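Side-chain contacts in putative uncharacterized protein lp_3323 (Lactobacillus plantarum, PDB 3DC7), which is of unknown function but, as a GDSL-like lipase/acylhydrolase of the SGNH hydrolase clan, probably hydrolyses ester bonds in substrates not yet identified: residues N35-V40 with S198-H203; H43-A48 with V211-L216; D84-F89 with T121-N126; G102-C107 with A167-D172. All blocks are in the same frame, centred on the assembly; numbering follows the deposited sequence.

The four contacts tie together the alpha/beta fold built round the parallel sheet 56-59, 24-28, 85-89, 132-136, 177-179. Contacts 1 and 2 are neighbours, their centres 15 Å apart, and they touch where Val40 packs on Ile45. Contact 2 joins helices 42-50 and 206-223 on one face of the sheet, whereas contact 3 lays helix 112-126 on the other face of strand 85-89. Contact 4, centre to centre about 16 Å from contact 3 and about 29 Å from contact 1, anchors a loop to helix 159-173. The segments of contacts 1 and 2 alternate along the chain, pairing early with late and enclosing contacts 3 and 4, which alternate likewise and both border the third subunit.

Contact 1 (N35-V40 with S198-H203)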
# COMPACT_ATOMS: atom_id res chain seq x y z
N ASN A 35 -13.88 12.99 -25.84
CA ASN A 35 -13.29 14.03 -26.70
C ASN A 35 -11.74 14.08 -26.76
O ASN A 35 -11.16 15.14 -27.03
CB ASN A 35 -13.88 15.42 -26.34
CG ASN A 35 -13.52 15.89 -24.90
OD1 ASN A 35 -12.43 15.62 -24.38
ND2 ASN A 35 -14.45 16.63 -24.27
N GLY A 36 -11.09 12.94 -26.57
CA GLY A 36 -9.65 12.92 -26.27
C GLY A 36 -8.66 13.02 -27.41
O GLY A 36 -9.00 12.85 -28.58
N LEU A 37 -7.41 13.32 -27.04
CA LEU A 37 -6.25 13.28 -27.96
C LEU A 37 -5.78 11.86 -28.26
O LEU A 37 -5.14 11.61 -29.28
CB LEU A 37 -5.09 14.06 -27.35
CG LEU A 37 -5.21 15.58 -27.37
CD1 LEU A 37 -4.64 16.16 -26.08
CD2 LEU A 37 -4.54 16.14 -28.61
N ALA A 38 -6.08 10.93 -27.35
CA ALA A 38 -5.88 9.52 -27.55
C ALA A 38 -7.22 8.95 -28.01
O ALA A 38 -8.26 9.27 -27.44
CB ALA A 38 -5.45 8.86 -26.26
N THR A 39 -7.19 8.10 -29.02
CA THR A 39 -8.43 7.54 -29.56
C THR A 39 -8.97 6.36 -28.75
O THR A 39 -10.17 6.12 -28.76
CB THR A 39 -8.30 7.16 -31.05
OG1 THR A 39 -7.19 6.27 -31.24
CG2 THR A 39 -8.09 8.42 -31.91
N VAL A 40 -8.08 5.65 -28.04
CA VAL A 40 -8.46 4.46 -27.28
C VAL A 40 -8.07 4.59 -25.80
O VAL A 40 -6.90 4.47 -25.45
CB VAL A 40 -7.84 3.17 -27.87
CG1 VAL A 40 -8.38 1.94 -27.14
CG2 VAL A 40 -8.11 3.07 -29.37
N SER A 198 3.05 9.57 -23.49
CA SER A 198 2.22 10.76 -23.38
C SER A 198 2.17 11.50 -24.70
O SER A 198 3.07 11.38 -25.53
CB SER A 198 2.73 11.70 -22.29
OG SER A 198 3.74 12.55 -22.81
N VAL A 199 1.11 12.28 -24.87
CA VAL A 199 0.99 13.19 -26.01
C VAL A 199 1.85 14.45 -25.80
O VAL A 199 2.48 14.94 -26.75
CB VAL A 199 -0.51 13.56 -26.28
CG1 VAL A 199 -0.65 14.53 -27.47
CG2 VAL A 199 -1.34 12.31 -26.55
N ASP A 200 1.92 14.94 -24.56
CA ASP A 200 2.34 16.32 -24.30
C ASP A 200 2.87 16.53 -22.88
O ASP A 200 2.88 17.67 -22.37
CB ASP A 200 1.13 17.24 -24.51
CG ASP A 200 -0.08 16.77 -23.72
OD1 ASP A 200 0.10 15.98 -22.76
OD2 ASP A 200 -1.22 17.18 -24.04
N THR A 201 3.29 15.43 -22.25
CA THR A 201 3.72 15.37 -20.83
C THR A 201 2.59 15.50 -19.81
O THR A 201 2.86 15.61 -18.62
CB THR A 201 4.88 16.34 -20.45
OG1 THR A 201 4.37 17.66 -20.17
CG2 THR A 201 5.98 16.38 -21.52
N LEU A 202 1.34 15.48 -20.27
CA LEU A 202 0.18 15.47 -19.38
C LEU A 202 -0.83 14.34 -19.72
O LEU A 202 -1.19 13.55 -18.84
CB LEU A 202 -0.50 16.84 -19.36
CG LEU A 202 -1.91 16.93 -18.73
CD1 LEU A 202 -1.92 16.71 -17.24
CD2 LEU A 202 -2.59 18.27 -19.06
N HIS A 203 -1.27 14.28 -20.97
CA HIS A 203 -2.26 13.29 -21.40
C HIS A 203 -1.56 12.02 -21.84
O HIS A 203 -0.61 12.09 -22.60
CB HIS A 203 -3.11 13.82 -22.55
CG HIS A 203 -3.84 15.09 -22.24
ND1 HIS A 203 -4.96 15.12 -21.44
CD2 HIS A 203 -3.60 16.37 -22.60
CE1 HIS A 203 -5.38 16.36 -21.32
NE2 HIS A 203 -4.57 17.14 -22.02
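In Leu37, CG lies beside the backbone N (chi1 -74°), anti to the carbonyl carbon, and in His203 likewise (chi1 -58°); the two side chains then meet, methyl to imidazole. The 198-203 segment carries the sequence Asp-Thr-Leu-His, which fits the conserved Asp-x-x-His block of SGNH hydrolases; in relatives this block supplies the aspartate and histidine of the catalytic triad, so Asp200 and His203 probably have those roles here. Leu37 CD1 comes to 3.6 Å from His203 CD2, slanting in at the ring. The same methyl lies 4.1 Å from Asp200 OD2, a loose contact with a carboxylate oxygen. Behind it, Leu37 CB packs against Val199 CG2 at 4.2 Å. A branched aliphatic residue suits this surface position because its fork can touch the ring and its CB the valine, at a place where no polar bond crosses the contact. Asp200 OD1 takes two backbone N-H groups, making an Asx turn with Leu202 N at 2.8 Å and an Asx motif with His203 N. The second bond uses the syn lone pair of OD1, while Leu202 N arrives on the anti side, tilted out of the carboxylate plane. This grip fixes the rotation of the carboxylate. OD2 lies in the plane of the His203 ring, at its CD2 edge as modelled; no hydrogen bond joins the two side chains, and Leu202 CG sits 4.2 Å above the centre of one ring face.

Contact 2 (H43-A48 with V211-L216)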
# COMPACT_ATOMS: atom_id res chain seq x y z
N HIS A 43 -10.71 2.96 -20.28
CA HIS A 43 -12.04 2.41 -20.05
C HIS A 43 -12.63 1.75 -21.31
O HIS A 43 -13.50 0.89 -21.20
CB HIS A 43 -12.98 3.46 -19.46
CG HIS A 43 -13.09 4.69 -20.28
ND1 HIS A 43 -14.02 4.83 -21.29
CD2 HIS A 43 -12.37 5.84 -20.26
CE1 HIS A 43 -13.89 6.02 -21.85
NE2 HIS A 43 -12.89 6.65 -21.25
N ASP A 44 -12.14 2.13 -22.49
CA ASP A 44 -12.57 1.51 -23.74
C ASP A 44 -11.99 0.11 -23.84
O ASP A 44 -12.67 -0.84 -24.26
CB ASP A 44 -12.13 2.36 -24.93
CG ASP A 44 -12.92 3.65 -25.06
OD1 ASP A 44 -14.13 3.65 -24.76
OD2 ASP A 44 -12.33 4.69 -25.46
N ILE A 45 -10.72 -0.02 -23.44
CA ILE A 45 -10.07 -1.33 -23.29
C ILE A 45 -10.83 -2.22 -22.29
O ILE A 45 -11.20 -3.34 -22.63
CB ILE A 45 -8.57 -1.19 -22.90
CG1 ILE A 45 -7.82 -0.47 -24.01
CG2 ILE A 45 -7.94 -2.57 -22.62
CD1 ILE A 45 -6.57 0.26 -23.56
N LEU A 46 -11.08 -1.71 -21.09
CA LEU A 46 -11.75 -2.50 -20.07
C LEU A 46 -13.20 -2.82 -20.40
O LEU A 46 -13.66 -3.93 -20.15
CB LEU A 46 -11.66 -1.83 -18.69
CG LEU A 46 -10.25 -1.68 -18.14
CD1 LEU A 46 -10.25 -0.65 -17.07
CD2 LEU A 46 -9.70 -3.00 -17.64
N ALA A 47 -13.92 -1.85 -20.96
CA ALA A 47 -15.32 -2.08 -21.30
C ALA A 47 -15.46 -3.24 -22.30
O ALA A 47 -16.38 -4.04 -22.18
CB ALA A 47 -15.98 -0.82 -21.84
N ALA A 48 -14.53 -3.30 -23.26
CA ALA A 48 -14.48 -4.38 -24.25
C ALA A 48 -14.15 -5.74 -23.62
O ALA A 48 -14.84 -6.73 -23.88
CB ALA A 48 -13.49 -4.04 -25.36
N VAL A 211 -1.27 0.75 -20.73
CA VAL A 211 -0.61 0.58 -19.42
C VAL A 211 -1.62 0.79 -18.30
O VAL A 211 -1.74 -0.04 -17.40
CB VAL A 211 0.61 1.53 -19.24
CG1 VAL A 211 1.09 1.54 -17.79
CG2 VAL A 211 1.76 1.12 -20.16
N ILE A 212 -2.36 1.90 -18.37
CA ILE A 212 -3.34 2.25 -17.34
C ILE A 212 -4.41 1.17 -17.16
O ILE A 212 -4.76 0.83 -16.04
CB ILE A 212 -3.97 3.63 -17.62
CG1 ILE A 212 -2.94 4.73 -17.38
CG2 ILE A 212 -5.21 3.86 -16.74
CD1 ILE A 212 -3.32 6.08 -17.95
N ALA A 213 -4.90 0.63 -18.28
CA ALA A 213 -5.86 -0.47 -18.29
C ALA A 213 -5.32 -1.71 -17.57
O ALA A 213 -6.02 -2.33 -16.77
CB ALA A 213 -6.25 -0.81 -19.72
N ARG A 214 -4.07 -2.06 -17.86
CA ARG A 214 -3.41 -3.17 -17.18
C ARG A 214 -3.27 -2.90 -15.67
O ARG A 214 -3.56 -3.77 -14.86
CB ARG A 214 -2.04 -3.44 -17.80
CG ARG A 214 -2.13 -3.97 -19.22
CD ARG A 214 -0.79 -4.51 -19.71
NE ARG A 214 0.19 -3.46 -19.97
CZ ARG A 214 0.56 -3.04 -21.18
NH1 ARG A 214 0.04 -3.58 -22.28
NH2 ARG A 214 1.47 -2.09 -21.29
N LYS A 215 -2.88 -1.69 -15.31
CA LYS A 215 -2.70 -1.33 -13.90
C LYS A 215 -4.02 -1.38 -13.16
O LYS A 215 -4.07 -1.84 -12.03
CB LYS A 215 -2.03 0.04 -13.76
CG LYS A 215 -0.54 0.05 -14.14
CD LYS A 215 0.29 -0.85 -13.21
CE LYS A 215 1.71 -1.10 -13.77
NZ LYS A 215 1.83 -2.39 -14.51
N LEU A 216 -5.09 -0.93 -13.82
CA LEU A 216 -6.41 -0.93 -13.20
C LEU A 216 -6.95 -2.35 -13.02
O LEU A 216 -7.49 -2.66 -11.97
CB LEU A 216 -7.38 -0.05 -14.00
CG LEU A 216 -8.85 0.07 -13.58
CD1 LEU A 216 -9.04 0.38 -12.10
CD2 LEU A 216 -9.49 1.19 -14.41
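Ile45, Leu46, Ala213 and Leu216 meet by apolar packing alone, where helix 42-50 passes helix 206-223. The axes of the two short segments approach to 9.0 Å, with their N-to-C directions 52° apart, and Ala213 sits at the middle: its single methyl takes little room, which suits a site facing two bulky residues. Ile45 meets that methyl with three carbons, CG2 at 3.8 Å from Ala213 CB, and CB and CD1 slightly farther off. Leu46 reaches past the alanine with CG beside its own backbone N (chi1 -63°). Its CD1 meets Leu216 CD2 at 3.3 Å, tighter than normal carbon contact, so the exact spacing is doubtful although the neighbourhood of the two methyls is clear.

Apolar against polar, Leu46 CD2 rests 3.8 Å from Ala213 O, a van der Waals contact with a backbone oxygen. No hydrogen bond links the two segments.

Leu216 also packs on Leu133 and Ile135, thereby joining this helix pair to strand 132-136, and on Tyr42 at the start of helix 42-50; Leu46 touches Gln217 and Ile45 Arg210 along helix 206-223.

Contact 3 (D84-F89 with T121-N126); sequences DFIAVF and TGLQTN
Leu123 sends its two methyls to two different residues of strand 85-89, CD2 to Ile86 and CD1 to Val88. Helix 112-126 links this strand to strand 132-136, its parallel neighbour in the sheet, and so belongs to a beta-alpha-beta crossover of the kind on which SGNH hydrolase folds are built. Leucine suits the helix because its fork can bridge residues two apart on a strand, which point to the same face of the sheet. Its CG stands beside the backbone N (chi1 -69°), carrying the fork down toward the strand. CD2 then lies 4.1 Å from Ile86 CG2, the short branch of the isoleucine. Ile86 has its CG1 beside the backbone N (chi1 -62°) and CG2 beside the carbonyl carbon, which leaves that methyl for Leu123, while the residue also packs on Ile79, Trp127 and Val130. In Val88, CG1 stands opposite the backbone N (chi1 -179°), which places CG2, the touching methyl, beside that N and anti to the carbonyl carbon, 4.2 Å from Leu123 CD1. Beta-branched residues fit extended strands well, and here they present blunt, rigid surfaces.

Other polar side chains of the helix bond to their own backbone. Thr125 OG1 donates to Thr121 O at 2.7 Å from above the carbonyl plane, and Asn126 ND2 to Gly122 O at 2.9 Å, each oxygen also receiving the regular helix N-H.

Gln124 of the same helix hydrogen-bonds Lys132 of the next strand, but between the two segments the chemistry is wholly aliphatic: dispersion and the exclusion of water act there without any directional bond.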
# COMPACT_ATOMS: atom_id res chain seq x y z
N ASP A 84 -22.95 -0.31 -11.46
CA ASP A 84 -22.45 -1.42 -10.64
C ASP A 84 -20.98 -1.26 -10.26
O ASP A 84 -20.44 -2.08 -9.50
CB ASP A 84 -22.73 -2.79 -11.28
CG ASP A 84 -21.79 -3.11 -12.42
OD1 ASP A 84 -21.13 -2.20 -12.94
OD2 ASP A 84 -21.73 -4.30 -12.81
N PHE A 85 -20.35 -0.21 -10.78
CA PHE A 85 -18.97 0.15 -10.47
C PHE A 85 -18.79 1.64 -10.73
O PHE A 85 -19.25 2.15 -11.75
CB PHE A 85 -18.00 -0.66 -11.34
CG PHE A 85 -16.54 -0.28 -11.16
CD1 PHE A 85 -15.88 -0.49 -9.94
CD2 PHE A 85 -15.81 0.27 -12.22
CE1 PHE A 85 -14.52 -0.15 -9.79
CE2 PHE A 85 -14.48 0.61 -12.08
CZ PHE A 85 -13.82 0.40 -10.85
N ILE A 86 -18.13 2.32 -9.81
CA ILE A 86 -17.82 3.73 -9.99
C ILE A 86 -16.33 4.00 -9.83
O ILE A 86 -15.74 3.69 -8.79
CB ILE A 86 -18.64 4.64 -9.03
CG1 ILE A 86 -20.14 4.49 -9.32
CG2 ILE A 86 -18.20 6.11 -9.18
CD1 ILE A 86 -21.05 4.81 -8.13
N ALA A 87 -15.75 4.57 -10.87
CA ALA A 87 -14.37 4.99 -10.86
C ALA A 87 -14.27 6.52 -10.96
O ALA A 87 -14.96 7.15 -11.78
CB ALA A 87 -13.62 4.33 -11.99
N VAL A 88 -13.43 7.11 -10.12
CA VAL A 88 -13.14 8.54 -10.19
C VAL A 88 -11.67 8.76 -10.51
O VAL A 88 -10.79 8.25 -9.81
CB VAL A 88 -13.52 9.30 -8.91
CG1 VAL A 88 -13.22 10.79 -9.04
CG2 VAL A 88 -15.00 9.05 -8.57
N PHE A 89 -11.42 9.50 -11.58
CA PHE A 89 -10.07 9.72 -12.07
C PHE A 89 -9.82 11.23 -12.16
O PHE A 89 -10.02 11.86 -13.20
CB PHE A 89 -9.92 9.00 -13.42
CG PHE A 89 -8.49 8.84 -13.89
CD1 PHE A 89 -7.47 9.67 -13.45
CD2 PHE A 89 -8.19 7.88 -14.83
CE1 PHE A 89 -6.18 9.54 -13.92
CE2 PHE A 89 -6.89 7.73 -15.32
CZ PHE A 89 -5.89 8.56 -14.86
N THR A 121 -18.58 11.71 0.35
CA THR A 121 -19.83 11.59 1.10
C THR A 121 -21.01 11.33 0.14
O THR A 121 -21.81 10.44 0.36
CB THR A 121 -20.11 12.84 1.95
OG1 THR A 121 -18.99 13.07 2.81
CG2 THR A 121 -21.38 12.66 2.80
N GLY A 122 -21.08 12.10 -0.94
CA GLY A 122 -22.08 11.88 -1.98
C GLY A 122 -22.12 10.45 -2.48
O GLY A 122 -23.21 9.85 -2.58
N LEU A 123 -20.95 9.89 -2.79
CA LEU A 123 -20.86 8.55 -3.38
C LEU A 123 -21.30 7.46 -2.41
O LEU A 123 -21.98 6.50 -2.81
CB LEU A 123 -19.44 8.27 -3.86
CG LEU A 123 -18.92 9.06 -5.06
CD1 LEU A 123 -17.42 8.93 -5.20
CD2 LEU A 123 -19.62 8.63 -6.34
N GLN A 124 -20.91 7.60 -1.14
CA GLN A 124 -21.15 6.58 -0.13
C GLN A 124 -22.60 6.63 0.35
O GLN A 124 -23.15 5.61 0.75
CB GLN A 124 -20.21 6.74 1.07
CG GLN A 124 -18.73 6.49 0.80
CD GLN A 124 -18.43 5.05 0.36
OE1 GLN A 124 -18.98 4.57 -0.62
NE2 GLN A 124 -17.53 4.38 1.08
N THR A 125 -23.19 7.83 0.31
CA THR A 125 -24.57 8.04 0.69
C THR A 125 -25.49 7.46 -0.37
O THR A 125 -26.43 6.74 -0.04
CB THR A 125 -24.87 9.53 0.89
OG1 THR A 125 -24.00 10.04 1.91
CG2 THR A 125 -26.31 9.76 1.31
N ASN A 126 -25.19 7.74 -1.64
CA ASN A 126 -26.13 7.38 -2.72
C ASN A 126 -25.90 6.03 -3.40
O ASN A 126 -26.81 5.50 -4.01
CB ASN A 126 -26.24 8.51 -3.73
CG ASN A 126 -26.80 9.78 -3.11
OD1 ASN A 126 -28.00 9.86 -2.82
ND2 ASN A 126 -25.94 10.76 -2.87

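Contact 4 (G102-C107 with A167-D172)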
# COMPACT_ATOMS: atom_id res chain seq x y z
N GLY A 102 -6.23 23.68 0.28
CA GLY A 102 -6.93 23.65 1.53
C GLY A 102 -6.21 22.76 2.51
O GLY A 102 -5.02 22.47 2.36
N GLN A 103 -6.95 22.30 3.51
CA GLN A 103 -6.40 21.62 4.67
C GLN A 103 -7.34 20.47 5.04
O GLN A 103 -8.56 20.55 4.86
CB GLN A 103 -6.30 22.64 5.81
CG GLN A 103 -5.44 22.23 6.97
CD GLN A 103 -5.08 23.40 7.89
OE1 GLN A 103 -4.92 24.55 7.44
NE2 GLN A 103 -4.94 23.10 9.18
N TYR A 104 -6.76 19.38 5.53
CA TYR A 104 -7.53 18.24 5.99
C TYR A 104 -8.56 18.70 7.03
O TYR A 104 -8.22 19.35 8.01
CB TYR A 104 -6.58 17.18 6.56
CG TYR A 104 -7.26 15.94 7.09
CD1 TYR A 104 -7.38 15.73 8.47
CD2 TYR A 104 -7.77 14.98 6.23
CE1 TYR A 104 -7.99 14.59 8.97
CE2 TYR A 104 -8.39 13.83 6.72
CZ TYR A 104 -8.50 13.65 8.10
OH TYR A 104 -9.11 12.52 8.60
N GLY A 105 -9.84 18.41 6.78
CA GLY A 105 -10.90 18.92 7.64
C GLY A 105 -11.79 19.96 6.98
O GLY A 105 -12.88 20.24 7.48
N ASP A 106 -11.34 20.54 5.87
CA ASP A 106 -12.19 21.44 5.09
C ASP A 106 -13.36 20.65 4.52
O ASP A 106 -13.20 19.49 4.14
CB ASP A 106 -11.42 22.10 3.94
CG ASP A 106 -10.41 23.12 4.43
OD1 ASP A 106 -10.50 23.58 5.58
OD2 ASP A 106 -9.50 23.46 3.63
N CYS A 107 -14.53 21.28 4.46
CA CYS A 107 -15.72 20.56 3.99
C CYS A 107 -16.54 21.27 2.92
O CYS A 107 -17.71 20.92 2.68
CB CYS A 107 -16.60 20.13 5.17
SG CYS A 107 -16.92 21.39 6.36
N ALA A 167 -5.11 10.35 -1.05
CA ALA A 167 -4.83 9.20 -0.18
C ALA A 167 -5.46 9.38 1.21
O ALA A 167 -6.16 8.48 1.68
CB ALA A 167 -3.35 8.94 -0.08
N GLN A 168 -5.26 10.54 1.84
CA GLN A 168 -5.84 10.78 3.17
C GLN A 168 -7.37 10.78 3.18
O GLN A 168 -7.97 10.12 4.03
CB GLN A 168 -5.35 12.09 3.79
CG GLN A 168 -3.84 12.14 4.08
CD GLN A 168 -3.31 13.58 4.18
OE1 GLN A 168 -4.08 14.52 4.43
NE2 GLN A 168 -1.99 13.75 4.00
N MSE A 169 -7.99 11.51 2.27
CA MSE A 169 -9.45 11.61 2.21
C MSE A 169 -10.12 10.29 1.83
O MSE A 169 -11.13 9.94 2.42
CB MSE A 169 -9.92 12.71 1.26
CG MSE A 169 -9.60 14.11 1.71
SE MSE A 169 -10.29 14.45 3.50
CE MSE A 169 -12.18 14.17 3.23
N THR A 170 -9.59 9.57 0.85
CA THR A 170 -10.21 8.28 0.47
C THR A 170 -10.21 7.30 1.64
O THR A 170 -11.17 6.55 1.81
CB THR A 170 -9.59 7.63 -0.77
OG1 THR A 170 -8.17 7.50 -0.60
CG2 THR A 170 -9.86 8.45 -1.99
N ALA A 171 -9.13 7.33 2.44
CA ALA A 171 -8.98 6.49 3.61
C ALA A 171 -10.12 6.66 4.59
O ALA A 171 -10.66 5.67 5.09
CB ALA A 171 -7.65 6.77 4.30
N ASP A 172 -10.50 7.90 4.86
CA ASP A 172 -11.59 8.21 5.79
C ASP A 172 -12.98 7.70 5.37
O ASP A 172 -13.90 7.63 6.19
CB ASP A 172 -11.65 9.71 6.04
CG ASP A 172 -10.52 10.20 6.90
OD1 ASP A 172 -9.91 9.40 7.66
OD2 ASP A 172 -10.22 11.41 6.81
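A type II beta turn, Gln103 to Asp106, delivers Tyr104 onto helix 159-173 beside the interface with the third subunit, in a GDSL-family alpha/beta fold. Tyr104 occupies the second position of the turn, and Gly105, with its positive phi, the third, where a side chain would run into the preceding carbonyl oxygen. The turn is closed by Asp106 N bonding to Gln103 O at 3.0 Å, and Asp106 OD2 returns a bond to Gln103 N, met from above the carboxylate plane; Thr111 OG1 binds the same oxygen.

The tyrosine extends from the turn with CG opposite its backbone N (chi1 179°), which carries the ring across to the helix. Selenomethionine Met169 curls back through two bent torsions and brings SE to 3.8 Å from Tyr104 CD2, a Met-aromatic contact. SE lies 4.8 Å from the Tyr104 ring centroid, well off the normal. A methionine, here carrying selenium in place of sulfur, is long and flexible enough to reach the ring while also packing on Leu116, Met117 and Leu120 of helix 112-126. Gln168 OE1 only brushes Tyr104 CD2, at 4.1 Å, its hydrogen bond going to Tyr113 OH.

Asp172 suits the end of this reach because each of its oxygens can take a hydroxyl: OD1 is bonded by Tyr181 OH of the third subunit, and OD2 accepts from Tyr104. That second oxygen lies in the plane of the tyrosine ring, at its edge, with ring and carboxylate planes 48° apart, though the modelled 2.4 Å between Tyr104 OH and Asp172 OD2 is doubtfully short.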